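Local coordinates for protein neutral ceramidase (Pseudomonas aeruginosa, PDB 2ZWS) that hydrolyses the N-acyl bond of ceramides to give sphingosine and free fatty acid, and also runs the reverse synthesis, using zinc, at residues Phe277-Ala280 and Tyr281-Ala284; Leu377-Thr380 and Gly381-Lys384; Ile47-Ala50 and Ala51-Arg54; Ser603-Pro606 and Gly607-Pro610. One frame throughout, in Å; residues are numbered along the deposited sequence. Where two conformers were deposited one is given.

Interaction 1. Residues Phe277-Ala280 and Tyr281-Ala284; sequences FAKA and YEIA
Phe277 and Tyr281 sit one helical turn apart and run side by side, their rings meeting obliquely: the planes are inclined at 33° and the centroids are 5.4 Å apart. The apolar touch is between Phe277 CZ and Tyr281 CD2, at 3.6 Å, while Tyr281 CB lies over one face of the Phe277 ring in a CH-pi contact. Both side chains leave the backbone with CG anti to N (chi1 164° for Phe277), which sends the two rings the same way. These residues belong to helix 265-286, and the i to i+4 ladder runs unbroken through them, from Tyr281 N to Phe277 O at 2.9 Å through to Ala284 N to Ala280 O at 2.9 Å. On another flank a salt bridge is spaced i to i+3: Lys279 NZ reaches Glu282 OE1 at 3.2 Å, arriving above the carboxylate plane, 48° out of it. The same NZ also bonds a glycerol and, weakly, Glu152 O. Lys279 CG rests against Ile283 CD1 at 3.9 Å. Beyond the two segments, Phe277 meets His226 and Trp227 edge-to-face; Phe277 and Tyr281 touch Val231 of helix 218-231, while Ala280 and Ile283 touch Met182 of strand 181-189.

Interaction 2. Residues Leu377-Thr380 and Gly381-Lys384; sequences LADT and GNKK
Asp379 bends its carboxylate over the turn that follows it and takes the backbone N-H of Asn382 from above the carboxylate plane, 44° out of it, instead of end-on within that plane. The bond from Asn382 N to Asp379 OD1 is long, at 3.2 Å, and bent to 145° at the hydrogen. CG of Asp379 stands anti to its own backbone nitrogen, beside the carbonyl carbon, and this rotation carries the carboxylate forward along the chain to the Asn382 amide. The side chains of Asp379 and Asn382 also meet, with the carboxylate and amide planes turned 72° against each other; the amide of Asn382 is probably modelled the wrong way round, so the identity of the atom facing the carboxylate remains uncertain. Thr380 to Lys383 form a type I beta turn, with Gly381 and Asn382 at its two central positions, on the chain leaving the short strand 376-378. Its closing bond, Lys383 N to Thr380 O, is weak at 3.5 Å. The aliphatic part of Lys383 turns back alongside the start of the turn: its CG lies 3.5 Å from Thr380 O, and its CE comes to 3.4 Å from Asp379 O. A bend at chi2 folds the chain this way, and the ammonium end continues to Trp388 as a cation-pi partner and, weakly, to Gly357 O. Thr380 OG1 is hydrogen-bonded to Thr389 OG1, outside the turn.

Interaction 3. Residues Ile47-Ala50 and Ala51-Arg54; sequences IEEA and ASGR
Glu49 and Arg54 close the loop through their backbones: Glu49 N donates to Arg54 O at 3.0 Å, nearly straight at the hydrogen (162°). The same carbonyl oxygen receives a second, weaker approach from Glu48 CA, a CA-H...O contact of 3.2 Å, so Arg54 O is held by two neighbouring residues of the strand. A water donates to both Glu48 OE2 and Gly53 O, the latter at 2.7 Å, and so ties the Glu48 carboxylate to the returning chain. That carboxylate is also gripped from outside, with OE1 in a salt bridge to Arg6 and OE2 in another to Arg55, an arrangement that would favour its negative charge. At the far end of the loop, Ser52 OG is placed very close to Glu49 OE1, above the carboxylate plane; because the adjoining CB atoms clash and cis peptides are modelled before Ser52 and Gly53, this detail is doubtful. Glu49 OE1 also accepts a hydrogen bond from Leu295 N. Packing proper is thin: Ala51 CB comes to 3.7 Å from Glu49 OE2, and Arg54 CB stands 4.2 Å from Glu49 OE1, while the guanidinium makes a weak, long ion pair with Asp296. The whole is the connecting loop of a beta hairpin, joining antiparallel strands 41-49 and 55-61 within the large mixed sheet.

Interaction 4. Residues Ser603-Pro606 and Gly607-Pro610; sequences SIPP and GTEP
Pro605 to Thr608 make a type II beta turn, with Pro606 and Gly607 at the two central positions. Gly607 has the positive phi (96°) that this turn requires at its third residue, and the chain reverses there on its way from strand 595-603 to strand 611-622. The backbone bond that closes the turn, Thr608 N to Pro605 O, is weak at 3.3 Å and bent at the hydrogen. Pro605 O has a second donor in Thr608 OG1 at 3.1 Å, which approaches nearly along the carbonyl axis; Thr608 was modelled in two conformers, and this bond belongs to the one described. Here chi1 of 45° swings the hydroxyl back over the turn, and the methyl comes against the proline ring: Thr608 CG2 lies 3.4 Å from Pro605 CD, tighter than usual for two carbons, and 3.6 Å from Pro605 CG. Ile604 CG2 also packs on the threonine, 3.1 Å from Thr608 OG1 and 3.8 Å from Thr608 CG2, the two side chains crossing at about a right angle. Beyond the turn, Ile604 and Thr608 both rest on Ile536, and Ile604 also on Val540 of strand 539-545. With two prolines limiting phi and Gly607 accepting the positive phi, the bend is probably stiff even though its backbone bond is weak; in this conformer the hydroxyl of Thr608 adds a second tie to the same carbonyl oxygen.

In the fold
Interactions 1, 2 and 3 lie in the N-terminal ceramidase region and interaction 4 in the C-terminal one; none touches another. Interactions 1 and 3 are about 15 Å apart at their nearest atoms, interactions 1 and 4 about 16 Å. Interaction 2 lies across the centre of the chain from interactions 1 and 4, its centre about 54 Å from that of the latter. In interaction 4 the Pro605 side chain is about 8 Å from those of the magnesium ligands Asp581 and Thr584 and about 11 Å from the ion. Of the residues inferred to bind substrate, the Asp87 side chain is about 9 Å from that of Arg54 and Tyr445 about 11 Å from that of Thr380; a bound palmitic acid lies about 5 Å from the Arg54 side chain.

Interaction 1. Residues Phe277-Ala280 and Tyr281-Ala284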
ATOM      1  N   PHE A 277     -12.318  -0.347 -10.454  1.00 14.03           N
ATOM      2  CA  PHE A 277     -12.896  -1.674 -10.498  1.00 13.98           C
ATOM      3  C   PHE A 277     -13.574  -1.927 -11.846  1.00 14.62           C
ATOM      4  O   PHE A 277     -13.391  -2.994 -12.446  1.00 14.64           O
ATOM      5  CB  PHE A 277     -13.944  -1.890  -9.398  1.00 14.40           C
ATOM      6  CG  PHE A 277     -14.804  -3.079  -9.677  1.00 15.04           C
ATOM      7  CD1 PHE A 277     -14.311  -4.359  -9.476  1.00 15.33           C
ATOM      8  CD2 PHE A 277     -16.046  -2.925 -10.265  1.00 14.81           C
ATOM      9  CE1 PHE A 277     -15.077  -5.503  -9.826  1.00 16.04           C
ATOM     10  CE2 PHE A 277     -16.817  -4.036 -10.606  1.00 15.62           C
ATOM     11  CZ  PHE A 277     -16.331  -5.328 -10.403  1.00 16.47           C
ATOM     12  N   ALA A 278     -14.382  -0.965 -12.308  1.00 15.05           N
ATOM     13  CA  ALA A 278     -15.218  -1.214 -13.485  1.00 15.27           C
ATOM     14  C   ALA A 278     -14.333  -1.496 -14.699  1.00 14.88           C
ATOM     15  O   ALA A 278     -14.597  -2.406 -15.483  1.00 16.23           O
ATOM     16  CB  ALA A 278     -16.179  -0.084 -13.734  1.00 15.48           C
ATOM     17  N   LYS A 279     -13.246  -0.747 -14.806  1.00 14.59           N
ATOM     18  CA  LYS A 279     -12.321  -0.948 -15.915  1.00 14.34           C
ATOM     19  C   LYS A 279     -11.589  -2.279 -15.807  1.00 14.07           C
ATOM     20  O   LYS A 279     -11.412  -2.978 -16.826  1.00 14.45           O
ATOM     21  CB  LYS A 279     -11.344   0.234 -16.064  1.00 15.53           C
ATOM     22  CG  LYS A 279     -10.514   0.207 -17.379  1.00 16.85           C
ATOM     23  CD  LYS A 279     -11.446   0.401 -18.579  1.00 18.88           C
ATOM     24  CE  LYS A 279     -10.752   0.378 -19.920  1.00 20.53           C
ATOM     25  NZ  LYS A 279     -11.788   0.877 -20.881  1.00 24.48           N
ATOM     26  N   ALA A 280     -11.159  -2.644 -14.589  1.00 12.62           N
ATOM     27  CA  ALA A 280     -10.420  -3.904 -14.387  1.00 12.50           C
ATOM     28  C   ALA A 280     -11.312  -5.078 -14.737  1.00 13.04           C
ATOM     29  O   ALA A 280     -10.882  -6.007 -15.406  1.00 13.16           O
ATOM     30  CB  ALA A 280      -9.937  -4.017 -12.940  1.00 12.85           C
ATOM     31  N   TYR A 281     -12.565  -4.996 -14.301  1.00 13.58           N
ATOM     32  CA  TYR A 281     -13.514  -6.053 -14.553  1.00 14.44           C
ATOM     33  C   TYR A 281     -13.776  -6.189 -16.060  1.00 14.09           C
ATOM     34  O   TYR A 281     -13.844  -7.313 -16.587  1.00 14.21           O
ATOM     35  CB  TYR A 281     -14.833  -5.752 -13.821  1.00 15.03           C
ATOM     36  CG  TYR A 281     -15.715  -6.954 -13.736  1.00 15.82           C
ATOM     37  CD1 TYR A 281     -16.775  -7.133 -14.625  1.00 18.19           C
ATOM     38  CD2 TYR A 281     -15.475  -7.939 -12.787  1.00 15.94           C
ATOM     39  CE1 TYR A 281     -17.564  -8.295 -14.562  1.00 17.51           C
ATOM     40  CE2 TYR A 281     -16.256  -9.087 -12.724  1.00 17.09           C
ATOM     41  CZ  TYR A 281     -17.297  -9.243 -13.606  1.00 19.10           C
ATOM     42  OH  TYR A 281     -18.068 -10.366 -13.519  1.00 20.76           O
ATOM     43  N   GLU A 282     -13.918  -5.050 -16.733  1.00 14.50           N
ATOM     44  CA  GLU A 282     -14.113  -5.008 -18.196  1.00 15.23           C
ATOM     45  C   GLU A 282     -12.924  -5.686 -18.896  1.00 15.14           C
ATOM     46  O   GLU A 282     -13.096  -6.594 -19.740  1.00 16.47           O
ATOM     47  CB  GLU A 282     -14.222  -3.566 -18.690  1.00 15.58           C
ATOM     48  CG  GLU A 282     -14.296  -3.512 -20.216  1.00 18.42           C
ATOM     49  CD  GLU A 282     -14.329  -2.129 -20.805  1.00 24.62           C
ATOM     50  OE1 GLU A 282     -14.131  -1.122 -20.096  1.00 28.30           O
ATOM     51  OE2 GLU A 282     -14.575  -2.033 -22.036  1.00 30.47           O
ATOM     52  N   ILE A 283     -11.713  -5.290 -18.516  1.00 14.39           N
ATOM     53  CA  ILE A 283     -10.521  -5.838 -19.191  1.00 14.54           C
ATOM     54  C   ILE A 283     -10.405  -7.342 -18.946  1.00 14.34           C
ATOM     55  O   ILE A 283     -10.194  -8.127 -19.904  1.00 14.86           O
ATOM     56  CB  ILE A 283      -9.241  -5.120 -18.730  1.00 14.38           C
ATOM     57  CG1 ILE A 283      -9.286  -3.650 -19.162  1.00 13.57           C
ATOM     58  CG2 ILE A 283      -7.969  -5.881 -19.193  1.00 13.13           C
ATOM     59  CD1 ILE A 283      -8.253  -2.778 -18.445  1.00 12.43           C
ATOM     60  N   ALA A 284     -10.517  -7.747 -17.671  1.00 15.00           N
ATOM     61  CA  ALA A 284     -10.421  -9.177 -17.334  1.00 14.27           C
ATOM     62  C   ALA A 284     -11.429  -9.963 -18.164  1.00 15.48           C
ATOM     63  O   ALA A 284     -11.107 -11.042 -18.660  1.00 16.73           O
ATOM     64  CB  ALA A 284     -10.625  -9.446 -15.822  1.00 14.66           C
TER

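Interaction 2. Residues Leu377-Thr380 and Gly381-Lys384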
ATOM      1  N   LEU A 377      16.454  22.225   1.011  1.00 24.64           N
ATOM      2  CA  LEU A 377      15.859  22.442   2.316  1.00 24.66           C
ATOM      3  C   LEU A 377      16.529  21.563   3.373  1.00 24.21           C
ATOM      4  O   LEU A 377      16.821  22.019   4.494  1.00 24.32           O
ATOM      5  CB  LEU A 377      14.355  22.151   2.267  1.00 25.00           C
ATOM      6  CG  LEU A 377      13.577  22.209   3.590  1.00 25.66           C
ATOM      7  CD1 LEU A 377      13.554  23.625   4.165  1.00 26.67           C
ATOM      8  CD2 LEU A 377      12.167  21.693   3.391  1.00 25.87           C
ATOM      9  N   ALA A 378      16.754  20.299   3.019  1.00 23.19           N
ATOM     10  CA  ALA A 378      17.382  19.345   3.935  1.00 22.77           C
ATOM     11  C   ALA A 378      18.357  18.460   3.187  1.00 22.22           C
ATOM     12  O   ALA A 378      18.006  17.853   2.176  1.00 22.24           O
ATOM     13  CB  ALA A 378      16.328  18.500   4.663  1.00 22.97           C
ATOM     14  N   ASP A 379      19.587  18.403   3.690  1.00 21.95           N
ATOM     15  CA  ASP A 379      20.623  17.542   3.141  1.00 21.38           C
ATOM     16  C   ASP A 379      20.532  16.213   3.887  1.00 20.99           C
ATOM     17  O   ASP A 379      21.201  16.012   4.895  1.00 21.32           O
ATOM     18  CB  ASP A 379      22.007  18.191   3.341  1.00 22.42           C
ATOM     19  CG  ASP A 379      23.162  17.282   2.910  1.00 24.40           C
ATOM     20  OD1 ASP A 379      22.911  16.105   2.564  1.00 26.08           O
ATOM     21  OD2 ASP A 379      24.342  17.745   2.934  1.00 27.70           O
ATOM     22  N   THR A 380      19.690  15.323   3.379  1.00 19.46           N
ATOM     23  CA  THR A 380      19.364  14.061   4.095  1.00 18.78           C
ATOM     24  C   THR A 380      20.486  13.023   3.978  1.00 18.22           C
ATOM     25  O   THR A 380      20.716  12.224   4.893  1.00 18.76           O
ATOM     26  CB  THR A 380      18.015  13.459   3.594  1.00 19.28           C
ATOM     27  OG1 THR A 380      18.080  13.282   2.177  1.00 18.80           O
ATOM     28  CG2 THR A 380      16.859  14.386   3.929  1.00 19.26           C
ATOM     29  N   GLY A 381      21.198  13.043   2.855  1.00 18.22           N
ATOM     30  CA  GLY A 381      22.257  12.085   2.577  1.00 17.61           C
ATOM     31  C   GLY A 381      23.469  12.183   3.480  1.00 18.66           C
ATOM     32  O   GLY A 381      24.140  11.178   3.736  1.00 18.05           O
ATOM     33  N   ASN A 382      23.762  13.399   3.951  1.00 19.04           N
ATOM     34  CA  ASN A 382      24.961  13.625   4.765  1.00 19.25           C
ATOM     35  C   ASN A 382      24.722  13.586   6.264  1.00 19.59           C
ATOM     36  O   ASN A 382      25.641  13.861   7.043  1.00 19.34           O
ATOM     37  CB  ASN A 382      25.639  14.968   4.379  1.00 19.64           C
ATOM     38  CG  ASN A 382      26.316  14.916   3.014  1.00 22.52           C
ATOM     39  OD1 ASN A 382      26.190  15.843   2.206  1.00 25.36           O
ATOM     40  ND2 ASN A 382      27.036  13.841   2.749  1.00 22.91           N
ATOM     41  N   LYS A 383      23.505  13.228   6.674  1.00 19.89           N
ATOM     42  CA  LYS A 383      23.163  13.148   8.099  1.00 19.80           C
ATOM     43  C   LYS A 383      23.919  11.998   8.758  1.00 20.53           C
ATOM     44  O   LYS A 383      24.195  10.997   8.114  1.00 19.64           O
ATOM     45  CB  LYS A 383      21.652  12.985   8.287  1.00 20.13           C
ATOM     46  CG  LYS A 383      20.826  14.142   7.763  1.00 20.62           C
ATOM     47  CD  LYS A 383      21.023  15.374   8.650  1.00 22.40           C
ATOM     48  CE  LYS A 383      20.220  16.559   8.122  1.00 24.14           C
ATOM     49  NZ  LYS A 383      20.260  17.691   9.074  1.00 26.85           N
ATOM     50  N   LYS A 384      24.302  12.188  10.016  1.00 21.41           N
ATOM     51  CA  LYS A 384      25.089  11.205  10.762  1.00 22.83           C
ATOM     52  C   LYS A 384      24.393  10.896  12.091  1.00 23.22           C
ATOM     53  O   LYS A 384      23.767  11.792  12.663  1.00 25.00           O
ATOM     54  CB  LYS A 384      26.510  11.752  11.001  1.00 23.64           C
ATOM     55  CG  LYS A 384      27.348  11.885   9.714  1.00 24.89           C
ATOM     56  CD  LYS A 384      27.673  10.534   9.094  1.00 26.98           C
ATOM     57  CE  LYS A 384      28.650  10.641   7.916  1.00 28.22           C
ATOM     58  NZ  LYS A 384      28.049  11.306   6.718  1.00 29.31           N
TER

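Interaction 3. Residues Ile47-Ala50 and Ala51-Arg54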
ATOM      1  N   ILE A  47       3.251 -17.775  -8.609  1.00 13.54           N
ATOM      2  CA  ILE A  47       3.112 -18.333  -9.954  1.00 13.57           C
ATOM      3  C   ILE A  47       4.239 -19.306 -10.202  1.00 14.65           C
ATOM      4  O   ILE A  47       5.391 -19.006  -9.920  1.00 14.56           O
ATOM      5  CB  ILE A  47       3.175 -17.226 -11.041  1.00 13.69           C
ATOM      6  CG1 ILE A  47       2.159 -16.117 -10.746  1.00 14.75           C
ATOM      7  CG2 ILE A  47       2.953 -17.825 -12.446  1.00 16.03           C
ATOM      8  CD1 ILE A  47       2.383 -14.879 -11.602  1.00 16.84           C
ATOM      9  N   GLU A  48       3.913 -20.474 -10.730  1.00 15.93           N
ATOM     10  CA  GLU A  48       4.934 -21.475 -11.025  1.00 18.50           C
ATOM     11  C   GLU A  48       4.784 -21.937 -12.450  1.00 18.76           C
ATOM     12  O   GLU A  48       3.669 -22.121 -12.944  1.00 18.94           O
ATOM     13  CB  GLU A  48       4.755 -22.729 -10.184  1.00 20.04           C
ATOM     14  CG  GLU A  48       4.825 -22.588  -8.717  1.00 24.00           C
ATOM     15  CD  GLU A  48       5.158 -23.923  -8.051  1.00 27.01           C
ATOM     16  OE1 GLU A  48       4.586 -24.986  -8.434  1.00 28.33           O
ATOM     17  OE2 GLU A  48       5.994 -23.907  -7.130  1.00 28.15           O
ATOM     18  N   GLU A  49       5.911 -22.152 -13.106  1.00 20.48           N
ATOM     19  CA  GLU A  49       5.880 -22.656 -14.462  1.00 23.47           C
ATOM     20  C   GLU A  49       5.752 -24.165 -14.322  1.00 25.86           C
ATOM     21  O   GLU A  49       6.506 -24.787 -13.587  1.00 27.12           O
ATOM     22  CB  GLU A  49       7.176 -22.262 -15.173  1.00 24.14           C
ATOM     23  CG  GLU A  49       7.048 -22.085 -16.674  1.00 25.04           C
ATOM     24  CD  GLU A  49       8.399 -21.928 -17.348  1.00 28.33           C
ATOM     25  OE1 GLU A  49       9.371 -21.390 -16.718  1.00 25.30           O
ATOM     26  OE2 GLU A  49       8.485 -22.351 -18.525  1.00 29.67           O
ATOM     27  N   ALA A  50       4.779 -24.770 -14.987  1.00 27.49           N
ATOM     28  CA  ALA A  50       4.677 -26.218 -14.899  1.00 29.56           C
ATOM     29  C   ALA A  50       5.948 -26.889 -15.503  1.00 31.00           C
ATOM     30  O   ALA A  50       6.239 -28.026 -15.205  1.00 31.23           O
ATOM     31  CB  ALA A  50       3.385 -26.710 -15.564  1.00 29.48           C
ATOM     32  N   ALA A  51       6.748 -26.129 -16.258  1.00 33.19           N
ATOM     33  CA  ALA A  51       7.831 -26.706 -17.111  1.00 34.65           C
ATOM     34  C   ALA A  51       9.311 -27.087 -16.712  1.00 35.58           C
ATOM     35  O   ALA A  51       9.715 -28.157 -17.165  1.00 36.37           O
ATOM     36  CB  ALA A  51       7.816 -26.038 -18.513  1.00 34.82           C
ATOM     37  N   SER A  52      10.154 -26.382 -15.917  1.00 36.36           N
ATOM     38  CA  SER A  52       9.948 -25.562 -14.706  1.00 36.25           C
ATOM     39  C   SER A  52       9.220 -26.332 -13.589  1.00 35.50           C
ATOM     40  O   SER A  52       8.891 -27.513 -13.801  1.00 36.48           O
ATOM     41  CB  SER A  52       9.345 -24.212 -15.025  1.00 36.79           C
ATOM     42  OG  SER A  52      10.350 -23.301 -15.426  1.00 36.64           O
ATOM     43  N   GLY A  53       8.946 -25.722 -12.427  1.00 33.58           N
ATOM     44  CA  GLY A  53       9.145 -24.276 -12.146  1.00 31.70           C
ATOM     45  C   GLY A  53       9.827 -24.012 -10.826  1.00 29.08           C
ATOM     46  O   GLY A  53       9.359 -24.452  -9.788  1.00 29.37           O
ATOM     47  N   ARG A  54      10.783 -23.093 -10.795  1.00 27.91           N
ATOM     48  CA  ARG A  54      10.595 -21.762 -11.316  1.00 23.93           C
ATOM     49  C   ARG A  54       9.267 -21.232 -10.764  1.00 20.51           C
ATOM     50  O   ARG A  54       8.157 -21.438 -11.293  1.00 18.61           O
ATOM     51  CB  ARG A  54      10.811 -21.587 -12.806  1.00 24.93           C
ATOM     52  CG  ARG A  54      12.289 -21.674 -13.184  1.00 27.39           C
ATOM     53  CD  ARG A  54      12.773 -20.424 -13.922  1.00 36.08           C
ATOM     54  NE  ARG A  54      14.230 -20.411 -13.985  1.00 27.28           N
ATOM     55  CZ  ARG A  54      15.023 -19.504 -13.411  1.00 47.83           C
ATOM     56  NH1 ARG A  54      14.520 -18.473 -12.736  1.00 35.07           N
ATOM     57  NH2 ARG A  54      16.342 -19.615 -13.535  1.00 36.01           N
TER
HETATM   58  O   HOH W   1       8.272 -24.877  -7.318  1.00 34.48           O

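Interaction 4. Residues Ser603-Pro606 and Gly607-Pro610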
ATOM      1  N   SER A 603     -23.891   0.886   8.634  1.00 16.97           N
ATOM      2  CA  SER A 603     -24.814   1.438   7.660  1.00 18.43           C
ATOM      3  C   SER A 603     -25.454   0.267   6.929  1.00 18.65           C
ATOM      4  O   SER A 603     -24.774  -0.456   6.204  1.00 19.33           O
ATOM      5  CB  SER A 603     -24.063   2.363   6.713  1.00 19.07           C
ATOM      6  OG  SER A 603     -23.514   3.460   7.442  1.00 22.99           O
ATOM      7  N   ILE A 604     -26.759   0.068   7.143  1.00 19.08           N
ATOM      8  CA  ILE A 604     -27.451  -1.147   6.685  1.00 19.64           C
ATOM      9  C   ILE A 604     -27.651  -1.072   5.174  1.00 20.87           C
ATOM     10  O   ILE A 604     -28.391  -0.207   4.700  1.00 21.00           O
ATOM     11  CB  ILE A 604     -28.833  -1.307   7.399  1.00 19.37           C
ATOM     12  CG1 ILE A 604     -28.668  -1.343   8.919  1.00 19.25           C
ATOM     13  CG2 ILE A 604     -29.538  -2.568   6.917  1.00 20.77           C
ATOM     14  CD1 ILE A 604     -29.905  -0.907   9.673  1.00 19.12           C
ATOM     15  N   PRO A 605     -26.947  -1.945   4.413  1.00 21.96           N
ATOM     16  CA  PRO A 605     -26.972  -1.829   2.949  1.00 22.99           C
ATOM     17  C   PRO A 605     -28.197  -2.470   2.296  1.00 24.77           C
ATOM     18  O   PRO A 605     -28.823  -3.331   2.901  1.00 24.37           O
ATOM     19  CB  PRO A 605     -25.709  -2.589   2.538  1.00 23.21           C
ATOM     20  CG  PRO A 605     -25.624  -3.692   3.528  1.00 22.17           C
ATOM     21  CD  PRO A 605     -26.058  -3.039   4.857  1.00 21.51           C
ATOM     22  N   PRO A 606     -28.515  -2.075   1.049  1.00 26.38           N
ATOM     23  CA  PRO A 606     -29.557  -2.766   0.273  1.00 27.74           C
ATOM     24  C   PRO A 606     -29.290  -4.256   0.241  1.00 28.51           C
ATOM     25  O   PRO A 606     -28.136  -4.679   0.105  1.00 29.30           O
ATOM     26  CB  PRO A 606     -29.396  -2.178  -1.125  1.00 27.58           C
ATOM     27  CG  PRO A 606     -28.836  -0.809  -0.889  1.00 28.00           C
ATOM     28  CD  PRO A 606     -27.932  -0.938   0.306  1.00 26.98           C
ATOM     29  N   GLY A 607     -30.342  -5.048   0.405  1.00 29.66           N
ATOM     30  CA  GLY A 607     -30.204  -6.490   0.374  1.00 30.00           C
ATOM     31  C   GLY A 607     -30.054  -7.186   1.705  1.00 30.39           C
ATOM     32  O   GLY A 607     -29.961  -8.413   1.736  1.00 30.74           O
ATOM     33  N   THR A 608     -30.012  -6.448   2.822  1.00 29.95           N
ATOM     34  CA  THR A 608     -29.955  -7.070   4.146  0.50 30.24           C
ATOM     35  C   THR A 608     -31.308  -7.690   4.476  1.00 30.51           C
ATOM     36  O   THR A 608     -32.342  -7.049   4.266  1.00 30.60           O
ATOM     37  CB  THR A 608     -29.631  -6.034   5.235  0.50 29.99           C
ATOM     38  OG1 THR A 608     -30.434  -4.872   5.023  0.50 30.72           O
ATOM     39  CG2 THR A 608     -28.184  -5.638   5.178  0.50 29.19           C
ATOM     40  N   GLU A 609     -31.303  -8.915   4.989  1.00 31.26           N
ATOM     41  CA  GLU A 609     -32.532  -9.583   5.372  1.00 32.67           C
ATOM     42  C   GLU A 609     -33.206  -8.829   6.512  1.00 31.74           C
ATOM     43  O   GLU A 609     -32.536  -8.427   7.464  1.00 31.60           O
ATOM     44  CB  GLU A 609     -32.243 -11.026   5.785  1.00 33.25           C
ATOM     45  CG  GLU A 609     -32.281 -12.020   4.633  1.00 35.20           C
ATOM     46  CD  GLU A 609     -33.670 -12.624   4.430  1.00 49.65           C
ATOM     47  OE1 GLU A 609     -34.575 -11.916   3.927  1.00 39.94           O
ATOM     48  OE2 GLU A 609     -33.853 -13.818   4.771  1.00 42.75           O
ATOM     49  N   PRO A 610     -34.524  -8.585   6.393  1.00 31.21           N
ATOM     50  CA  PRO A 610     -35.300  -8.185   7.563  1.00 30.61           C
ATOM     51  C   PRO A 610     -35.139  -9.217   8.673  1.00 29.83           C
ATOM     52  O   PRO A 610     -34.961 -10.405   8.392  1.00 30.38           O
ATOM     53  CB  PRO A 610     -36.739  -8.190   7.049  1.00 30.67           C
ATOM     54  CG  PRO A 610     -36.611  -7.936   5.588  1.00 31.45           C
ATOM     55  CD  PRO A 610     -35.347  -8.617   5.167  1.00 31.33           C
TER